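Local coordinates for uncharacterized protein (Legionella longbeachae NSW150, PDB 4JZA) that probably removes the 3-phosphate from phosphatidylinositol 3-phosphate, as a phosphoinositide phosphatase of a Legionella pathogen acting on lipids of its host, at residues K3-R8 with R142-T147; H466-A471 with G526-L531; N706-Q711 with T771-S776. All blocks are in the same frame, centred on the assembly; numbering follows the deposited sequence.

Contact 1: K3-R8 with R142-T147; sequences KGIIVR and RYDLVT
Strands 5-10 and 144-150 run parallel as neighbours in the mixed sheet of an alpha/beta fold, their short segments only 18° apart, although a long and mostly helical connection separates them in sequence. The ladder is of the usual parallel kind, each bonded residue reaching two positions on the other strand. Ile-6 is gripped twice by the one neighbouring strand: its N gives a nearly straight bond (175°) to Asp-144 O at 2.8 Å, and its O accepts from Val-146 N at 2.8 Å. Asp-144 N to Gly-4 O continues the ladder at one end and Arg-8 N to Val-146 O at the other.

On the face of the sheet that carries Ile-6, the Tyr-143 ring stands beside Gly-4 and takes Ile-6 CD1 over one face, a CH-pi contact 4.3 Å from the centroid. Lys-3, poorly ordered, passes its methylene CE obliquely by the same ring, while NZ bonds to Glu-140 O. Glycine suits position 4: at its backbone angles a side chain would press on the carbonyl before it and on the Tyr-143 ring. On the other side of the sheet Val-7 and Val-146 lie side by side, CG2 of Val-7 3.8 Å from CB of Val-146. Ile-5 CG2 adds to this beta-branched patch; Phe-27 lies against Ile-5 and Val-146, and Tyr-30 against Val-7.

Further out, Asp-144 is set by Ser-166 N on strand 159-166, and Tyr-35 makes a cation-pi contact with Arg-8. The Arg-8 chain is extended at chi2 and turns at chi3 (61°), carrying its guanidinium beside Thr-147; NH2 goes on to Ser-602 O. Thr-147 OG1, also bonded to His-604 ND1, accepts from Arg-8 NH1 at 3.0 Å, lying in the guanidinium plane at its edge.

Contact 2: H466-A471 with G526-L531; sequences HPYNMA and GRELFL
Where the chain leaves the outermost strand 462-465, residues 466-468 run past the N-terminal part of helix 524-542, and Glu-528, reaching out from that helix, carries most of the meeting.

The carbon contacts come first. With CG anti to the carbonyl carbon (chi1 -66°), Glu-528 brings its methylene CG up to Tyr-468 CD1 at 4.0 Å; the bend at chi2 (-60°) then swings the carboxylate toward Pro-467 O. The planes of tyrosine ring and carboxylate are tilted by only 19°, though the two side chains cross obliquely. Tyr-468 has CG anti to its backbone N, a flat ring that can stack on Trp-624 and still touch the helix; it also touches Arg-556 of a CX5R sequence, so the contact probably flanks the catalytic loop. Next turn along, His-466 CE1 meets Leu-531 CB at 4.1 Å, and Leu-531 in turn lays CD1 over the centre of the Arg-527 guanidinium.

The polar contacts are indirect. Glu-528 OE1 sits 3.4 Å from His-466 CB and 3.6 Å from Pro-467 O, neither of them a bonding partner. The link is Thr-477, whose OG1 is hydrogen-bonded both to Glu-528 OE1 and to His-466 ND1, while His-466 NE2 bonds to Glu-535 OE1, further along the same helix, so both imidazole nitrogens are used and the ring's rotation is fixed.

Charge comes last. Arg-527 NH1 forms a long salt bridge of 3.7 Å with Glu-528 OE2.

His-466, Tyr-468, Arg-527 and Glu-528 are all buried. If the single Thr-477 hydroxyl proton goes to Glu-528, ND1 of His-466 would be expected to donate; with NE2 facing a second carboxylate, the histidine may then be a cation, balancing its acidic neighbours.

Contact 3: N706-Q711 with T771-S776; sequences NLFTPQ and TEATNS
A threonine N-cap shapes this contact in the C-terminal domain: Thr-771 stands right before helix 772-782 and turns its side chain toward the 706-711 loop. With chi1 at 64°, OG1 occupies the crowded position between backbone N and carbonyl carbon. From there it accepts from Thr-774 N in an almost straight capping bond (168°), and gives its own proton to Leu-707 O at 2.7 Å, on a lone pair in the carbonyl plane. A hydroxyl suits the place because it accepts from the helix and donates to the loop at once. The methyl branch, Thr-771 CG2, lies against Thr-709 O and 3.9 Å from Pro-710 CA.

Beyond the cap, Phe-708 crosses the first turn obliquely. Thr-774 OG1 faces the edge of its ring, in the ring plane near CD1, while Leu-707 CB lies over one face. Ala-773 CB, pointing at the loop, touches Leu-707 CB and Phe-708 CE1, each at 3.8 Å; so small a side chain lets loop and helix come close. Pro-730 packs on both Phe-708 and Thr-774.

One water completes the join: it donates to Phe-708 O at 2.6 Å, accepts from Thr-771 N at 3.0 Å and is hydrogen-bonded to Thr-774 OG1.

Contact 1 lies within the nine-stranded sheet, and contact 2 just beyond its far end. Contact 1 pairs the second and third strands counted from outermost strand 31-35, whereas contact 2 begins just after the opposite outermost strand, 462-465; their centres are 31 Å apart and their nearest atoms about 19 Å. Contact 2 probably lies closest to catalysis, because its Tyr-468 touches Arg-556, the last residue of a CX5R sequence that follows strand 545-549, the signature of cysteine-based phosphatases. Contact 3 is remote, in the C-terminal domain, with its centre 69 Å from that of contact 1 and 76 Å from that of contact 2.

Contact 1: K3-R8 with R142-T147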
ATOM      1  N   LYS A   3       5.016 -19.954  -8.166  1.00107.21           N
ATOM      2  CA  LYS A   3       6.010 -19.098  -8.844  1.00 99.29           C
ATOM      3  C   LYS A   3       7.470 -19.562  -8.666  1.00 90.64           C
ATOM      4  O   LYS A   3       8.308 -19.268  -9.511  1.00 90.34           O
ATOM      5  CB  LYS A   3       5.864 -17.624  -8.424  1.00 96.68           C
ATOM      6  CG  LYS A   3       6.620 -16.657  -9.325  1.00 93.88           C
ATOM      7  CD  LYS A   3       6.710 -15.267  -8.723  1.00 98.18           C
ATOM      8  CE  LYS A   3       7.733 -14.388  -9.430  1.00 97.41           C
ATOM      9  NZ  LYS A   3       7.224 -13.775 -10.685  1.00 94.64           N
ATOM     10  N   GLY A   4       7.779 -20.267  -7.577  1.00 72.18           N
ATOM     11  CA  GLY A   4       9.125 -20.739  -7.379  1.00 58.73           C
ATOM     12  C   GLY A   4       9.606 -20.555  -5.964  1.00 54.42           C
ATOM     13  O   GLY A   4       8.834 -20.153  -5.073  1.00 45.27           O
ATOM     14  N   ILE A   5      10.888 -20.884  -5.764  1.00 47.67           N
ATOM     15  CA  ILE A   5      11.480 -20.955  -4.458  1.00 43.72           C
ATOM     16  C   ILE A   5      12.906 -20.414  -4.465  1.00 44.67           C
ATOM     17  O   ILE A   5      13.717 -20.748  -5.328  1.00 41.43           O
ATOM     18  CB  ILE A   5      11.529 -22.402  -3.942  1.00 43.88           C
ATOM     19  CG1 ILE A   5      10.183 -23.102  -4.130  1.00 43.79           C
ATOM     20  CG2 ILE A   5      11.912 -22.423  -2.452  1.00 42.40           C
ATOM     21  CD1 ILE A   5      10.255 -24.613  -4.151  1.00 44.18           C
ATOM     22  N   ILE A   6      13.197 -19.577  -3.483  1.00 45.46           N
ATOM     23  CA  ILE A   6      14.524 -19.075  -3.294  1.00 48.60           C
ATOM     24  C   ILE A   6      15.082 -19.610  -1.993  1.00 51.06           C
ATOM     25  O   ILE A   6      14.441 -19.540  -0.928  1.00 53.30           O
ATOM     26  CB  ILE A   6      14.490 -17.562  -3.232  1.00 52.74           C
ATOM     27  CG1 ILE A   6      13.983 -17.016  -4.586  1.00 57.41           C
ATOM     28  CG2 ILE A   6      15.846 -17.029  -2.862  1.00 53.09           C
ATOM     29  CD1 ILE A   6      14.125 -15.513  -4.790  1.00 57.29           C
ATOM     30  N   VAL A   7      16.275 -20.164  -2.082  1.00 49.96           N
ATOM     31  CA  VAL A   7      16.975 -20.643  -0.920  1.00 49.31           C
ATOM     32  C   VAL A   7      18.179 -19.745  -0.764  1.00 49.13           C
ATOM     33  O   VAL A   7      18.977 -19.605  -1.683  1.00 49.23           O
ATOM     34  CB  VAL A   7      17.431 -22.080  -1.108  1.00 54.07           C
ATOM     35  CG1 VAL A   7      18.289 -22.516   0.062  1.00 56.08           C
ATOM     36  CG2 VAL A   7      16.217 -23.000  -1.280  1.00 57.26           C
ATOM     37  N   ARG A   8      18.251 -19.092   0.389  1.00 48.08           N
ATOM     38  CA  ARG A   8      19.290 -18.158   0.700  1.00 43.78           C
ATOM     39  C   ARG A   8      20.272 -18.928   1.499  1.00 45.57           C
ATOM     40  O   ARG A   8      19.923 -19.598   2.480  1.00 41.99           O
ATOM     41  CB  ARG A   8      18.749 -16.998   1.520  1.00 42.19           C
ATOM     42  CG  ARG A   8      17.718 -16.182   0.748  1.00 40.26           C
ATOM     43  CD  ARG A   8      17.103 -15.110   1.592  1.00 37.11           C
ATOM     44  NE  ARG A   8      18.119 -14.192   2.045  1.00 36.53           N
ATOM     45  CZ  ARG A   8      18.483 -14.048   3.321  1.00 40.90           C
ATOM     46  NH1 ARG A   8      17.931 -14.749   4.325  1.00 43.85           N
ATOM     47  NH2 ARG A   8      19.417 -13.182   3.627  1.00 42.97           N
ATOM     48  N   ARG A 142       4.369 -14.490  -5.694  1.00 42.48           N
ATOM     49  CA  ARG A 142       5.429 -14.472  -4.680  1.00 40.54           C
ATOM     50  C   ARG A 142       6.229 -15.765  -4.666  1.00 41.07           C
ATOM     51  O   ARG A 142       5.640 -16.854  -4.697  1.00 38.69           O
ATOM     52  CB  ARG A 142       4.809 -14.286  -3.282  1.00 40.67           C
ATOM     53  CG  ARG A 142       5.795 -13.963  -2.156  1.00 39.58           C
ATOM     54  CD  ARG A 142       5.103 -14.018  -0.798  1.00 42.23           C
ATOM     55  NE  ARG A 142       5.812 -13.302   0.277  1.00 39.90           N
ATOM     56  CZ  ARG A 142       5.242 -12.886   1.421  1.00 40.80           C
ATOM     57  NH1 ARG A 142       3.963 -13.112   1.686  1.00 43.19           N
ATOM     58  NH2 ARG A 142       5.943 -12.200   2.310  1.00 42.19           N
ATOM     59  N   TYR A 143       7.556 -15.628  -4.593  1.00 41.79           N
ATOM     60  CA  TYR A 143       8.482 -16.732  -4.369  1.00 42.63           C
ATOM     61  C   TYR A 143       8.441 -17.166  -2.923  1.00 42.61           C
ATOM     62  O   TYR A 143       8.477 -16.325  -2.059  1.00 38.15           O
ATOM     63  CB  TYR A 143       9.919 -16.285  -4.602  1.00 46.92           C
ATOM     64  CG  TYR A 143      10.349 -16.234  -6.029  1.00 53.63           C
ATOM     65  CD1 TYR A 143      10.916 -17.356  -6.634  1.00 59.84           C
ATOM     66  CD2 TYR A 143      10.247 -15.057  -6.764  1.00 60.08           C
ATOM     67  CE1 TYR A 143      11.328 -17.324  -7.941  1.00 63.92           C
ATOM     68  CE2 TYR A 143      10.665 -15.010  -8.075  1.00 66.70           C
ATOM     69  CZ  TYR A 143      11.190 -16.151  -8.648  1.00 70.63           C
ATOM     70  OH  TYR A 143      11.589 -16.118  -9.937  1.00 84.92           O
ATOM     71  N   ASP A 144       8.422 -18.484  -2.669  1.00 44.69           N
ATOM     72  CA  ASP A 144       8.689 -19.010  -1.324  1.00 44.50           C
ATOM     73  C   ASP A 144      10.153 -18.794  -0.997  1.00 43.43           C
ATOM     74  O   ASP A 144      11.052 -18.741  -1.859  1.00 37.14           O
ATOM     75  CB  ASP A 144       8.445 -20.521  -1.178  1.00 48.11           C
ATOM     76  CG  ASP A 144       7.041 -20.965  -1.565  1.00 47.82           C
ATOM     77  OD1 ASP A 144       6.106 -20.163  -1.619  1.00 52.76           O
ATOM     78  OD2 ASP A 144       6.877 -22.173  -1.806  1.00 51.65           O
ATOM     79  N   LEU A 145      10.379 -18.735   0.300  1.00 48.88           N
ATOM     80  CA  LEU A 145      11.648 -18.299   0.838  1.00 47.99           C
ATOM     81  C   LEU A 145      12.142 -19.271   1.844  1.00 43.83           C
ATOM     82  O   LEU A 145      11.407 -19.613   2.771  1.00 42.72           O
ATOM     83  CB  LEU A 145      11.434 -16.975   1.528  1.00 51.95           C
ATOM     84  CG  LEU A 145      12.684 -16.132   1.599  1.00 56.32           C
ATOM     85  CD1 LEU A 145      13.063 -15.624   0.221  1.00 56.51           C
ATOM     86  CD2 LEU A 145      12.334 -14.959   2.484  1.00 62.50           C
ATOM     87  N   VAL A 146      13.362 -19.742   1.634  1.00 42.50           N
ATOM     88  CA  VAL A 146      14.015 -20.667   2.557  1.00 41.51           C
ATOM     89  C   VAL A 146      15.342 -20.045   2.881  1.00 38.51           C
ATOM     90  O   VAL A 146      16.014 -19.571   1.991  1.00 37.02           O
ATOM     91  CB  VAL A 146      14.281 -22.032   1.898  1.00 43.12           C
ATOM     92  CG1 VAL A 146      15.015 -22.942   2.858  1.00 43.54           C
ATOM     93  CG2 VAL A 146      12.996 -22.686   1.430  1.00 42.38           C
ATOM     94  N   THR A 147      15.709 -20.015   4.144  1.00 39.99           N
ATOM     95  CA  THR A 147      17.013 -19.497   4.532  1.00 41.66           C
ATOM     96  C   THR A 147      17.807 -20.585   5.288  1.00 45.21           C
ATOM     97  O   THR A 147      17.423 -21.077   6.343  1.00 46.16           O
ATOM     98  CB  THR A 147      16.908 -18.200   5.373  1.00 40.23           C
ATOM     99  OG1 THR A 147      16.222 -17.144   4.627  1.00 36.52           O
ATOM    100  CG2 THR A 147      18.317 -17.730   5.770  1.00 39.17           C
TER

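Contact 2: H466-A471 with G526-L531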
ATOM      1  N   HIS A 466      -1.493  -9.673  22.467  1.00 51.16           N
ATOM      2  CA  HIS A 466      -0.369  -9.209  23.267  1.00 48.67           C
ATOM      3  C   HIS A 466       0.038  -7.832  22.905  1.00 47.90           C
ATOM      4  O   HIS A 466       0.782  -7.609  21.941  1.00 47.24           O
ATOM      5  CB  HIS A 466       0.797 -10.142  23.136  1.00 52.53           C
ATOM      6  CG  HIS A 466       0.479 -11.506  23.635  1.00 53.21           C
ATOM      7  ND1 HIS A 466       0.211 -11.755  24.959  1.00 49.50           N
ATOM      8  CD2 HIS A 466       0.307 -12.669  22.980  1.00 53.28           C
ATOM      9  CE1 HIS A 466      -0.073 -13.031  25.101  1.00 56.66           C
ATOM     10  NE2 HIS A 466      -0.013 -13.609  23.913  1.00 57.27           N
ATOM     11  N   PRO A 467      -0.480  -6.879  23.672  1.00 45.13           N
ATOM     12  CA  PRO A 467      -0.164  -5.513  23.395  1.00 44.84           C
ATOM     13  C   PRO A 467       1.193  -5.282  23.955  1.00 43.34           C
ATOM     14  O   PRO A 467       1.600  -6.005  24.836  1.00 42.80           O
ATOM     15  CB  PRO A 467      -1.243  -4.744  24.160  1.00 45.75           C
ATOM     16  CG  PRO A 467      -1.668  -5.646  25.257  1.00 43.57           C
ATOM     17  CD  PRO A 467      -1.506  -7.023  24.717  1.00 44.52           C
ATOM     18  N   TYR A 468       1.904  -4.317  23.406  1.00 45.01           N
ATOM     19  CA  TYR A 468       3.177  -3.860  23.974  1.00 46.24           C
ATOM     20  C   TYR A 468       3.421  -2.439  23.397  1.00 49.30           C
ATOM     21  O   TYR A 468       3.978  -2.263  22.312  1.00 48.43           O
ATOM     22  CB  TYR A 468       4.350  -4.833  23.717  1.00 43.14           C
ATOM     23  CG  TYR A 468       5.599  -4.382  24.425  1.00 44.27           C
ATOM     24  CD1 TYR A 468       5.598  -4.217  25.797  1.00 48.57           C
ATOM     25  CD2 TYR A 468       6.766  -4.073  23.735  1.00 46.39           C
ATOM     26  CE1 TYR A 468       6.713  -3.766  26.476  1.00 51.41           C
ATOM     27  CE2 TYR A 468       7.900  -3.621  24.406  1.00 46.83           C
ATOM     28  CZ  TYR A 468       7.857  -3.470  25.775  1.00 49.90           C
ATOM     29  OH  TYR A 468       8.916  -3.036  26.501  1.00 49.29           O
ATOM     30  N   ASN A 469       2.950  -1.438  24.131  1.00 52.91           N
ATOM     31  CA  ASN A 469       2.904  -0.074  23.642  1.00 56.25           C
ATOM     32  C   ASN A 469       3.098   0.960  24.786  1.00 56.02           C
ATOM     33  O   ASN A 469       2.853   0.666  25.967  1.00 59.03           O
ATOM     34  CB  ASN A 469       1.578   0.130  22.914  1.00 56.88           C
ATOM     35  CG  ASN A 469       1.555   1.416  22.106  1.00 70.88           C
ATOM     36  OD1 ASN A 469       2.581   1.837  21.516  1.00 73.51           O
ATOM     37  ND2 ASN A 469       0.387   2.095  22.116  1.00 77.49           N
HETATM   38  N   MSE A 470       3.576   2.150  24.433  1.00 57.58           N
HETATM   39  CA  MSE A 470       3.829   3.218  25.393  1.00 59.30           C
HETATM   40  C   MSE A 470       3.010   4.413  25.021  1.00 61.91           C
HETATM   41  O   MSE A 470       3.071   4.872  23.879  1.00 60.23           O
HETATM   42  CB  MSE A 470       5.312   3.580  25.302  1.00 62.62           C
HETATM   43  CG  MSE A 470       5.737   4.667  26.290  1.00 73.35           C
HETATM   44 SE   MSE A 470       5.526   4.050  28.157  0.78 82.09          SE
HETATM   45  CE  MSE A 470       7.386   3.415  28.394  1.00 84.82           C
ATOM     46  N   ALA A 471       2.222   4.923  25.963  1.00 65.27           N
ATOM     47  CA  ALA A 471       1.590   6.244  25.804  1.00 73.52           C
ATOM     48  C   ALA A 471       1.675   7.267  26.930  1.00 71.68           C
ATOM     49  O   ALA A 471       2.519   8.149  26.910  1.00 67.38           O
ATOM     50  CB  ALA A 471       0.104   6.094  25.504  1.00 76.88           C
ATOM     51  N   GLY A 526      10.703  -8.810  26.756  1.00 45.92           N
ATOM     52  CA  GLY A 526      10.984 -10.229  26.778  1.00 46.25           C
ATOM     53  C   GLY A 526       9.845 -11.047  27.320  1.00 43.15           C
ATOM     54  O   GLY A 526       9.588 -12.185  26.857  1.00 40.19           O
ATOM     55  N   ARG A 527       9.155 -10.484  28.295  1.00 42.31           N
ATOM     56  CA  ARG A 527       8.057 -11.203  28.880  1.00 45.89           C
ATOM     57  C   ARG A 527       7.049 -11.473  27.777  1.00 50.03           C
ATOM     58  O   ARG A 527       6.569 -12.622  27.642  1.00 50.99           O
ATOM     59  CB  ARG A 527       7.422 -10.436  30.019  1.00 48.37           C
ATOM     60  CG  ARG A 527       6.119 -11.051  30.526  1.00 50.12           C
ATOM     61  CD  ARG A 527       5.738 -10.473  31.888  1.00 52.80           C
ATOM     62  NE  ARG A 527       4.393 -10.860  32.279  1.00 54.13           N
ATOM     63  CZ  ARG A 527       3.273 -10.291  31.848  1.00 53.56           C
ATOM     64  NH1 ARG A 527       3.304  -9.271  30.996  1.00 56.49           N
ATOM     65  NH2 ARG A 527       2.099 -10.755  32.277  1.00 52.81           N
ATOM     66  N   GLU A 528       6.759 -10.441  26.967  1.00 46.96           N
ATOM     67  CA  GLU A 528       5.838 -10.594  25.844  1.00 48.03           C
ATOM     68  C   GLU A 528       6.220 -11.676  24.822  1.00 44.30           C
ATOM     69  O   GLU A 528       5.355 -12.353  24.294  1.00 46.41           O
ATOM     70  CB  GLU A 528       5.666  -9.269  25.107  1.00 50.61           C
ATOM     71  CG  GLU A 528       4.992  -8.210  25.942  1.00 55.38           C
ATOM     72  CD  GLU A 528       3.599  -8.567  26.429  1.00 57.73           C
ATOM     73  OE1 GLU A 528       2.841  -9.208  25.736  1.00 58.85           O
ATOM     74  OE2 GLU A 528       3.210  -8.166  27.508  1.00 52.01           O
ATOM     75  N   LEU A 529       7.494 -11.788  24.510  1.00 41.46           N
ATOM     76  CA  LEU A 529       7.923 -12.692  23.506  1.00 43.94           C
ATOM     77  C   LEU A 529       7.799 -14.071  24.058  1.00 47.81           C
ATOM     78  O   LEU A 529       7.443 -15.004  23.316  1.00 50.66           O
ATOM     79  CB  LEU A 529       9.363 -12.408  23.113  1.00 47.37           C
ATOM     80  CG  LEU A 529       9.594 -11.069  22.410  1.00 48.19           C
ATOM     81  CD1 LEU A 529      11.078 -10.921  22.172  1.00 53.39           C
ATOM     82  CD2 LEU A 529       8.872 -10.984  21.089  1.00 50.11           C
ATOM     83  N   PHE A 530       8.089 -14.203  25.359  1.00 46.18           N
ATOM     84  CA  PHE A 530       7.916 -15.486  26.036  1.00 44.44           C
ATOM     85  C   PHE A 530       6.456 -15.886  26.173  1.00 45.15           C
ATOM     86  O   PHE A 530       6.103 -17.032  25.910  1.00 46.37           O
ATOM     87  CB  PHE A 530       8.583 -15.507  27.404  1.00 43.64           C
ATOM     88  CG  PHE A 530       9.992 -15.974  27.359  1.00 41.67           C
ATOM     89  CD1 PHE A 530      10.266 -17.299  27.278  1.00 39.85           C
ATOM     90  CD2 PHE A 530      11.041 -15.075  27.384  1.00 41.37           C
ATOM     91  CE1 PHE A 530      11.562 -17.736  27.217  1.00 40.50           C
ATOM     92  CE2 PHE A 530      12.350 -15.497  27.334  1.00 39.75           C
ATOM     93  CZ  PHE A 530      12.612 -16.839  27.259  1.00 41.28           C
ATOM     94  N   LEU A 531       5.590 -14.957  26.555  1.00 44.76           N
ATOM     95  CA  LEU A 531       4.185 -15.268  26.552  1.00 43.53           C
ATOM     96  C   LEU A 531       3.745 -15.688  25.191  1.00 44.91           C
ATOM     97  O   LEU A 531       3.073 -16.683  25.100  1.00 46.80           O
ATOM     98  CB  LEU A 531       3.363 -14.086  26.975  1.00 46.32           C
ATOM     99  CG  LEU A 531       3.564 -13.717  28.439  1.00 48.95           C
ATOM    100  CD1 LEU A 531       2.762 -12.466  28.653  1.00 50.63           C
ATOM    101  CD2 LEU A 531       3.115 -14.818  29.396  1.00 49.61           C
TER

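Contact 3: N706-Q711 with T771-S776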
ATOM      1  N   ASN A 706      12.809  45.893 -32.933  1.00 60.61           N
ATOM      2  CA  ASN A 706      11.775  46.891 -33.173  1.00 61.28           C
ATOM      3  C   ASN A 706      10.340  46.380 -33.202  1.00 55.11           C
ATOM      4  O   ASN A 706       9.406  47.108 -32.881  1.00 48.83           O
ATOM      5  CB  ASN A 706      12.099  47.616 -34.473  1.00 65.70           C
ATOM      6  CG  ASN A 706      13.173  48.696 -34.271  1.00 76.86           C
ATOM      7  OD1 ASN A 706      13.669  48.930 -33.142  1.00 70.62           O
ATOM      8  ND2 ASN A 706      13.520  49.384 -35.362  1.00 80.12           N
ATOM      9  N   LEU A 707      10.187  45.119 -33.602  1.00 51.48           N
ATOM     10  CA  LEU A 707       8.885  44.515 -33.834  1.00 48.21           C
ATOM     11  C   LEU A 707       8.070  44.352 -32.563  1.00 47.92           C
ATOM     12  O   LEU A 707       6.871  44.087 -32.636  1.00 45.23           O
ATOM     13  CB  LEU A 707       9.075  43.121 -34.448  1.00 47.51           C
ATOM     14  CG  LEU A 707       9.715  43.054 -35.821  1.00 46.38           C
ATOM     15  CD1 LEU A 707       9.807  41.613 -36.301  1.00 45.56           C
ATOM     16  CD2 LEU A 707       8.893  43.893 -36.799  1.00 45.36           C
ATOM     17  N   PHE A 708       8.748  44.451 -31.414  1.00 46.21           N
ATOM     18  CA  PHE A 708       8.184  44.107 -30.118  1.00 44.17           C
ATOM     19  C   PHE A 708       7.751  45.315 -29.307  1.00 45.23           C
ATOM     20  O   PHE A 708       7.050  45.170 -28.307  1.00 44.03           O
ATOM     21  CB  PHE A 708       9.202  43.256 -29.353  1.00 41.75           C
ATOM     22  CG  PHE A 708       9.535  41.992 -30.052  1.00 39.70           C
ATOM     23  CD1 PHE A 708       8.699  40.915 -29.958  1.00 38.01           C
ATOM     24  CD2 PHE A 708      10.668  41.894 -30.831  1.00 39.58           C
ATOM     25  CE1 PHE A 708       8.970  39.746 -30.625  1.00 37.40           C
ATOM     26  CE2 PHE A 708      10.947  40.735 -31.511  1.00 38.69           C
ATOM     27  CZ  PHE A 708      10.096  39.663 -31.403  1.00 38.84           C
ATOM     28  N   THR A 709       8.205  46.485 -29.753  1.00 48.39           N
ATOM     29  CA  THR A 709       7.906  47.787 -29.186  1.00 48.78           C
ATOM     30  C   THR A 709       6.475  48.112 -29.551  1.00 49.93           C
ATOM     31  O   THR A 709       6.157  48.302 -30.744  1.00 50.52           O
ATOM     32  CB  THR A 709       8.844  48.881 -29.799  1.00 51.51           C
ATOM     33  OG1 THR A 709      10.222  48.608 -29.480  1.00 54.79           O
ATOM     34  CG2 THR A 709       8.526  50.245 -29.285  1.00 49.69           C
ATOM     35  N   PRO A 710       5.596  48.214 -28.544  1.00 51.36           N
ATOM     36  CA  PRO A 710       4.182  48.545 -28.762  1.00 54.37           C
ATOM     37  C   PRO A 710       4.001  49.997 -29.102  1.00 59.11           C
ATOM     38  O   PRO A 710       4.974  50.721 -29.085  1.00 59.81           O
ATOM     39  CB  PRO A 710       3.546  48.247 -27.388  1.00 51.29           C
ATOM     40  CG  PRO A 710       4.622  48.479 -26.381  1.00 49.54           C
ATOM     41  CD  PRO A 710       5.948  48.271 -27.112  1.00 54.48           C
ATOM     42  N   GLN A 711       2.774  50.435 -29.356  1.00 72.25           N
ATOM     43  CA  GLN A 711       2.500  51.881 -29.491  1.00 86.16           C
ATOM     44  C   GLN A 711       2.677  52.627 -28.144  1.00 98.32           C
ATOM     45  O   GLN A 711       2.662  52.015 -27.060  1.00 92.13           O
ATOM     46  CB  GLN A 711       1.115  52.141 -30.067  1.00 84.16           C
ATOM     47  CG  GLN A 711       0.861  51.327 -31.318  1.00 91.22           C
ATOM     48  CD  GLN A 711      -0.470  51.664 -31.951  1.00100.36           C
ATOM     49  OE1 GLN A 711      -1.324  50.794 -32.132  1.00 92.54           O
ATOM     50  NE2 GLN A 711      -0.658  52.935 -32.294  1.00107.45           N
ATOM     51  N   THR A 771       2.330  43.779 -29.768  1.00 40.39           N
ATOM     52  CA  THR A 771       2.443  43.745 -31.227  1.00 37.42           C
ATOM     53  C   THR A 771       2.219  42.347 -31.787  1.00 38.27           C
ATOM     54  O   THR A 771       2.316  41.371 -31.077  1.00 39.45           O
ATOM     55  CB  THR A 771       3.870  44.102 -31.664  1.00 37.67           C
ATOM     56  OG1 THR A 771       4.779  43.105 -31.178  1.00 40.34           O
ATOM     57  CG2 THR A 771       4.307  45.425 -31.156  1.00 37.46           C
ATOM     58  N   GLU A 772       2.015  42.272 -33.100  1.00 43.08           N
ATOM     59  CA  GLU A 772       1.854  41.052 -33.832  1.00 43.85           C
ATOM     60  C   GLU A 772       2.977  40.046 -33.500  1.00 43.76           C
ATOM     61  O   GLU A 772       2.715  38.854 -33.241  1.00 42.90           O
ATOM     62  CB  GLU A 772       1.859  41.377 -35.310  1.00 47.32           C
ATOM     63  CG  GLU A 772       1.228  40.320 -36.215  1.00 54.66           C
ATOM     64  CD  GLU A 772       1.455  40.601 -37.716  1.00 60.74           C
ATOM     65  OE1 GLU A 772       1.084  39.762 -38.565  1.00 56.14           O
ATOM     66  OE2 GLU A 772       2.042  41.655 -38.056  1.00 64.89           O
ATOM     67  N   ALA A 773       4.218  40.512 -33.478  1.00 40.19           N
ATOM     68  CA  ALA A 773       5.335  39.607 -33.269  1.00 38.93           C
ATOM     69  C   ALA A 773       5.397  39.054 -31.855  1.00 39.71           C
ATOM     70  O   ALA A 773       5.584  37.846 -31.653  1.00 40.86           O
ATOM     71  CB  ALA A 773       6.623  40.292 -33.624  1.00 40.05           C
ATOM     72  N   THR A 774       5.255  39.923 -30.863  1.00 40.54           N
ATOM     73  CA  THR A 774       5.165  39.471 -29.465  1.00 38.98           C
ATOM     74  C   THR A 774       4.086  38.414 -29.283  1.00 36.74           C
ATOM     75  O   THR A 774       4.341  37.354 -28.683  1.00 36.57           O
ATOM     76  CB  THR A 774       4.876  40.641 -28.518  1.00 40.98           C
ATOM     77  OG1 THR A 774       5.967  41.582 -28.562  1.00 42.62           O
ATOM     78  CG2 THR A 774       4.706  40.142 -27.104  1.00 40.88           C
ATOM     79  N   ASN A 775       2.912  38.638 -29.846  1.00 35.57           N
ATOM     80  CA  ASN A 775       1.873  37.569 -29.807  1.00 36.25           C
ATOM     81  C   ASN A 775       2.216  36.298 -30.546  1.00 35.95           C
ATOM     82  O   ASN A 775       1.742  35.228 -30.165  1.00 37.30           O
ATOM     83  CB  ASN A 775       0.544  38.016 -30.390  1.00 37.39           C
ATOM     84  CG  ASN A 775      -0.222  38.938 -29.486  1.00 39.18           C
ATOM     85  OD1 ASN A 775      -0.004  39.037 -28.264  1.00 42.57           O
ATOM     86  ND2 ASN A 775      -1.063  39.687 -30.097  1.00 40.77           N
ATOM     87  N   SER A 776       2.978  36.389 -31.628  1.00 35.43           N
ATOM     88  CA  SER A 776       3.366  35.181 -32.323  1.00 36.19           C
ATOM     89  C   SER A 776       4.425  34.438 -31.510  1.00 38.18           C
ATOM     90  O   SER A 776       4.355  33.206 -31.364  1.00 38.26           O
ATOM     91  CB  SER A 776       3.861  35.501 -33.713  1.00 37.42           C
ATOM     92  OG  SER A 776       4.418  34.379 -34.286  1.00 38.20           O
TER
HETATM   93  O   HOH W   1       4.708  44.089 -27.959  1.00 40.94           O